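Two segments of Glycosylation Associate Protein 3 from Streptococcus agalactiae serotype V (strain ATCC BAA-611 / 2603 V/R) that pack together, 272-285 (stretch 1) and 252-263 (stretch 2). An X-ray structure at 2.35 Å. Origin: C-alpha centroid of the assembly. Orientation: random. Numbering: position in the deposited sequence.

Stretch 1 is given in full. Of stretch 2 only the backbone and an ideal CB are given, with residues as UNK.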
# COMPACT_ATOMS: atom_id res chain seq x y z
N GLN C 272 2.21 1.60 -22.17
CA GLN C 272 1.49 0.81 -21.17
C GLN C 272 0.38 1.64 -20.52
O GLN C 272 -0.71 1.12 -20.28
CB GLN C 272 2.42 0.29 -20.08
CG GLN C 272 3.29 -0.96 -20.37
CD GLN C 272 4.59 -0.96 -19.58
OE1 GLN C 272 5.00 0.07 -19.03
NE2 GLN C 272 5.22 -2.13 -19.47
N GLN C 273 0.63 2.94 -20.26
CA GLN C 273 -0.33 3.76 -19.52
C GLN C 273 -1.63 3.91 -20.29
O GLN C 273 -2.71 3.89 -19.69
CB GLN C 273 0.26 5.13 -19.21
CG GLN C 273 0.97 5.25 -17.84
CD GLN C 273 1.45 6.66 -17.52
OE1 GLN C 273 1.36 7.56 -18.35
NE2 GLN C 273 1.94 6.86 -16.30
N ILE C 274 -1.55 4.08 -21.61
CA ILE C 274 -2.78 4.19 -22.38
C ILE C 274 -3.49 2.84 -22.43
O ILE C 274 -4.72 2.78 -22.53
CB ILE C 274 -2.49 4.75 -23.79
CG1 ILE C 274 -1.82 6.13 -23.69
CG2 ILE C 274 -3.77 4.87 -24.60
CD1 ILE C 274 -0.46 6.23 -24.32
N PHE C 275 -2.74 1.74 -22.34
CA PHE C 275 -3.39 0.43 -22.30
C PHE C 275 -4.21 0.28 -21.02
O PHE C 275 -5.35 -0.21 -21.05
CB PHE C 275 -2.36 -0.69 -22.41
CG PHE C 275 -2.96 -2.06 -22.29
CD1 PHE C 275 -3.01 -2.71 -21.07
CD2 PHE C 275 -3.48 -2.70 -23.40
CE1 PHE C 275 -3.58 -3.98 -20.96
CE2 PHE C 275 -4.04 -3.97 -23.30
CZ PHE C 275 -4.09 -4.61 -22.08
N LEU C 276 -3.65 0.70 -19.89
CA LEU C 276 -4.37 0.56 -18.63
C LEU C 276 -5.56 1.51 -18.55
O LEU C 276 -6.57 1.18 -17.93
CB LEU C 276 -3.42 0.76 -17.45
CG LEU C 276 -2.37 -0.35 -17.28
CD1 LEU C 276 -1.31 0.05 -16.25
CD2 LEU C 276 -3.04 -1.66 -16.89
N ARG C 277 -5.46 2.69 -19.18
CA ARG C 277 -6.60 3.61 -19.21
C ARG C 277 -7.77 2.99 -19.96
O ARG C 277 -8.94 3.23 -19.61
CB ARG C 277 -6.20 4.95 -19.83
CG ARG C 277 -7.32 6.02 -19.87
CD ARG C 277 -7.46 6.77 -18.54
NE ARG C 277 -8.83 7.23 -18.28
CZ ARG C 277 -9.18 8.08 -17.32
NH1 ARG C 277 -8.26 8.58 -16.50
NH2 ARG C 277 -10.45 8.45 -17.15
N GLU C 278 -7.48 2.17 -20.98
CA GLU C 278 -8.55 1.47 -21.70
C GLU C 278 -9.23 0.46 -20.79
O GLU C 278 -10.46 0.43 -20.69
CB GLU C 278 -7.97 0.80 -22.95
CG GLU C 278 -9.02 0.29 -23.94
CD GLU C 278 -9.49 -1.13 -23.64
OE1 GLU C 278 -10.53 -1.55 -24.20
OE2 GLU C 278 -8.83 -1.84 -22.85
N VAL C 279 -8.44 -0.40 -20.15
CA VAL C 279 -8.89 -1.27 -19.07
C VAL C 279 -9.80 -0.49 -18.12
O VAL C 279 -10.90 -0.93 -17.77
CB VAL C 279 -7.68 -1.88 -18.33
CG1 VAL C 279 -8.09 -2.59 -17.05
CG2 VAL C 279 -6.89 -2.81 -19.27
N TRP C 280 -9.34 0.71 -17.72
CA TRP C 280 -10.07 1.50 -16.73
C TRP C 280 -11.41 1.99 -17.26
O TRP C 280 -12.44 1.87 -16.58
CB TRP C 280 -9.19 2.68 -16.29
CG TRP C 280 -9.86 3.65 -15.37
CD1 TRP C 280 -10.27 4.91 -15.67
CD2 TRP C 280 -10.20 3.44 -13.98
NE1 TRP C 280 -10.84 5.50 -14.57
CE2 TRP C 280 -10.81 4.61 -13.52
CE3 TRP C 280 -10.05 2.36 -13.10
CZ2 TRP C 280 -11.27 4.75 -12.20
CZ3 TRP C 280 -10.51 2.50 -11.79
CH2 TRP C 280 -11.11 3.69 -11.36
N ASP C 281 -11.43 2.56 -18.47
CA ASP C 281 -12.67 3.13 -19.01
C ASP C 281 -13.71 2.09 -19.40
O ASP C 281 -14.85 2.48 -19.67
CB ASP C 281 -12.38 3.98 -20.25
CG ASP C 281 -11.50 5.16 -19.96
OD1 ASP C 281 -11.60 5.74 -18.86
OD2 ASP C 281 -10.69 5.51 -20.83
N THR C 282 -13.37 0.81 -19.46
CA THR C 282 -14.35 -0.24 -19.77
C THR C 282 -14.73 -1.07 -18.55
O THR C 282 -15.40 -2.11 -18.69
CB THR C 282 -13.82 -1.15 -20.89
OG1 THR C 282 -12.55 -1.71 -20.53
CG2 THR C 282 -13.65 -0.37 -22.20
N ARG C 283 -14.34 -0.63 -17.35
CA ARG C 283 -14.57 -1.42 -16.15
C ARG C 283 -16.05 -1.67 -15.90
O ARG C 283 -16.41 -2.63 -15.21
CB ARG C 283 -13.96 -0.74 -14.93
CG ARG C 283 -14.73 0.48 -14.43
CD ARG C 283 -13.83 1.36 -13.57
NE ARG C 283 -14.46 2.58 -13.07
CZ ARG C 283 -14.32 3.77 -13.64
NH1 ARG C 283 -13.58 3.89 -14.74
NH2 ARG C 283 -14.91 4.83 -13.13
N GLU C 284 -16.93 -0.81 -16.41
CA GLU C 284 -18.36 -1.01 -16.20
C GLU C 284 -19.02 -1.69 -17.38
O GLU C 284 -20.20 -2.04 -17.30
CB GLU C 284 -19.07 0.32 -15.89
CG GLU C 284 -18.80 0.93 -14.49
CD GLU C 284 -19.13 -0.00 -13.32
OE1 GLU C 284 -18.23 -0.26 -12.48
OE2 GLU C 284 -20.28 -0.49 -13.23
N THR C 285 -18.28 -1.92 -18.48
CA THR C 285 -18.84 -2.50 -19.69
C THR C 285 -18.20 -3.81 -20.13
O THR C 285 -18.86 -4.57 -20.86
CB THR C 285 -18.75 -1.50 -20.85
OG1 THR C 285 -17.39 -1.12 -21.07
CG2 THR C 285 -19.57 -0.26 -20.54
N UNK C 252 -15.30 -5.48 -6.25
CA UNK C 252 -16.31 -4.78 -5.46
C UNK C 252 -16.30 -3.27 -5.65
O UNK C 252 -16.90 -2.55 -4.84
CB UNK C 252 -16.11 -5.10 -3.98
N UNK C 253 -15.62 -2.76 -6.69
CA UNK C 253 -15.70 -1.36 -7.09
C UNK C 253 -15.08 -0.40 -6.05
O UNK C 253 -15.47 0.76 -5.96
CB UNK C 253 -17.16 -0.99 -7.33
N UNK C 254 -14.14 -0.87 -5.25
CA UNK C 254 -13.38 0.01 -4.36
C UNK C 254 -12.10 0.43 -5.08
O UNK C 254 -11.23 -0.41 -5.36
CB UNK C 254 -13.06 -0.68 -3.03
N UNK C 255 -11.99 1.73 -5.36
CA UNK C 255 -10.94 2.24 -6.22
C UNK C 255 -10.38 3.55 -5.67
O UNK C 255 -11.09 4.33 -5.04
CB UNK C 255 -11.47 2.44 -7.64
N UNK C 256 -9.11 3.77 -5.93
CA UNK C 256 -8.52 5.10 -5.90
C UNK C 256 -8.64 5.72 -7.28
O UNK C 256 -8.98 5.03 -8.25
CB UNK C 256 -7.06 5.05 -5.45
N UNK C 257 -8.39 7.02 -7.43
CA UNK C 257 -8.42 7.60 -8.78
C UNK C 257 -7.40 6.93 -9.67
O UNK C 257 -6.41 6.36 -9.20
CB UNK C 257 -8.16 9.11 -8.73
N UNK C 258 -7.66 6.97 -10.99
CA UNK C 258 -6.83 6.23 -11.94
C UNK C 258 -5.36 6.61 -11.79
O UNK C 258 -4.49 5.74 -11.63
CB UNK C 258 -7.30 6.49 -13.37
N UNK C 259 -5.07 7.91 -11.79
CA UNK C 259 -3.70 8.36 -11.62
C UNK C 259 -3.07 7.88 -10.32
O UNK C 259 -1.85 7.66 -10.26
CB UNK C 259 -3.65 9.89 -11.68
N UNK C 260 -3.86 7.73 -9.27
CA UNK C 260 -3.29 7.24 -8.02
C UNK C 260 -3.02 5.74 -8.11
O UNK C 260 -2.01 5.25 -7.60
CB UNK C 260 -4.22 7.54 -6.85
N UNK C 261 -3.91 4.98 -8.77
CA UNK C 261 -3.67 3.55 -8.94
C UNK C 261 -2.34 3.28 -9.63
O UNK C 261 -1.61 2.36 -9.26
CB UNK C 261 -4.81 2.91 -9.74
N UNK C 262 -1.99 4.10 -10.63
CA UNK C 262 -0.76 3.88 -11.38
C UNK C 262 0.48 4.03 -10.52
O UNK C 262 1.52 3.44 -10.84
CB UNK C 262 -0.69 4.85 -12.56
N UNK C 263 0.41 4.79 -9.42
CA UNK C 263 1.61 5.01 -8.62
C UNK C 263 2.16 3.72 -8.02
O UNK C 263 3.31 3.72 -7.57
CB UNK C 263 1.31 6.01 -7.50

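Position 252 lies out of reach of stretch 1, so nothing there selects a side chain. It is Asn-252, whose OD1 accepts a weak hydrogen bond from the backbone N of position 254 (3.3 Å).

Position 253 has phi/psi of 67/26, a left-handed region that favors Gly, Asn or Asp. Its CB points sideways, 5.3 Å from Glu-284 OE1. A basic or neutral polar group would suit that carboxylate best. The residue is Asp-253, so like charges meet: Asp-253 OD1 lies 3.6 Å from Glu-284 OE1. A water bridges the pair, donating to Asp-253 OD2 (3.0 Å) and Glu-284 OE2 (2.7 Å).

Position 254 is out of reach and open to many residues. It is Cys-254.

Position 255 is extended, and its CB points toward stretch 1, 3.9 Å from Trp-280 CH2. The indole edge and the aliphatic part of Arg-283 offer an apolar surface. Leu, Ile, Met or an aromatic would fit. It is Phe-255, which turns its ring face to the edge of Trp-280; the planes stand at 83° and Phe-255 CD1 is 3.7 Å from Trp-280 CZ3.

Position 256 points away, so most side chains would do. It is Ala-256.

Position 257 also points away. With phi near -60° just before a helix, it suits Ser, Asp, Thr or Pro. Pro-257 takes this N-cap position.

Position 258 points toward stretch 1. Its CB is 3.9 Å from both Trp-280 NE1 and Arg-277 NH1, and the space ahead runs along the helix past Trp-280 toward Gln-273. A long apolar or flat aromatic side chain would fill it. It is Phe-258, chi1 t. Its CB sits over the Trp-280 five-membered ring, 3.9 Å from the centroid. Arg-277 CD lies over the Phe-258 ring face, 4.0 Å from its centroid, while Phe-258 CZ comes to 3.4 Å from Arg-277 N.

Position 259 has room for a CB, so its helical backbone does not demand glycine. It is Gly-259.

Position 260 is out of reach. It is Ile-260.

Position 261 points toward stretch 1 from farther off, with no atom of it within 5.5 Å of the CB. A longer apolar chain, Leu or Met, could reach Trp-280. Leu-261 does so: Leu-261 CD1 is 3.7 Å from Trp-280 CZ3.

Position 262 also points toward stretch 1, its CB 5.0 Å from Gln-273 NE2, with Leu-276 beyond. Leu, Met, Ile or Gln would suit. Leu-262 sets CD2 3.9 Å from Leu-276 CD1 and its own CD1 3.9 Å from Gln-273 CG.

Position 263 is out of reach. It is Lys-263.

Stretch 2 (252-263) NDCFAPFGILLK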
# COMPACT_ATOMS: atom_id res chain seq x y z
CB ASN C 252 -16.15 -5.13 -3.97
CG ASN C 252 -14.84 -4.63 -3.39
OD1 ASN C 252 -14.04 -3.99 -4.08
ND2 ASN C 252 -14.62 -4.90 -2.11
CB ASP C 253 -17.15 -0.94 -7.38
CG ASP C 253 -17.79 -1.77 -8.51
OD1 ASP C 253 -17.11 -2.04 -9.52
OD2 ASP C 253 -18.96 -2.16 -8.38
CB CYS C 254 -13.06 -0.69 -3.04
SG CYS C 254 -14.51 -0.97 -2.04
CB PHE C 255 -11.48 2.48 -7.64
CG PHE C 255 -11.69 1.22 -8.44
CD1 PHE C 255 -10.62 0.37 -8.73
CD2 PHE C 255 -12.95 0.90 -8.94
CE1 PHE C 255 -10.80 -0.77 -9.49
CE2 PHE C 255 -13.15 -0.25 -9.69
CZ PHE C 255 -12.07 -1.09 -9.97
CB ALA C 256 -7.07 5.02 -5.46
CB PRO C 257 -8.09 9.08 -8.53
CG PRO C 257 -8.54 9.33 -7.13
CD PRO C 257 -8.20 8.06 -6.40
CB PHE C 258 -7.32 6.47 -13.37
CG PHE C 258 -6.48 5.80 -14.42
CD1 PHE C 258 -6.50 4.43 -14.55
CD2 PHE C 258 -5.66 6.55 -15.25
CE1 PHE C 258 -5.71 3.80 -15.53
CE2 PHE C 258 -4.87 5.93 -16.21
CZ PHE C 258 -4.89 4.55 -16.35
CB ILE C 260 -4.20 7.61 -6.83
CG1 ILE C 260 -4.19 9.13 -6.65
CG2 ILE C 260 -3.79 6.83 -5.56
CD1 ILE C 260 -5.04 9.67 -5.51
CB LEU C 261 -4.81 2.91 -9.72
CG LEU C 261 -6.16 2.89 -9.00
CD1 LEU C 261 -7.27 2.40 -9.92
CD2 LEU C 261 -6.08 2.06 -7.71
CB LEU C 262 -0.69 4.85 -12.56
CG LEU C 262 -1.76 4.70 -13.63
CD1 LEU C 262 -1.49 5.65 -14.81
CD2 LEU C 262 -1.85 3.25 -14.11
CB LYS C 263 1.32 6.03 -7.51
CG LYS C 263 0.91 7.39 -8.04
CD LYS C 263 0.79 8.42 -6.94
CE LYS C 263 0.73 9.82 -7.52
NZ LYS C 263 0.78 10.85 -6.46
O HOH W 1 -20.72 -1.34 -10.67
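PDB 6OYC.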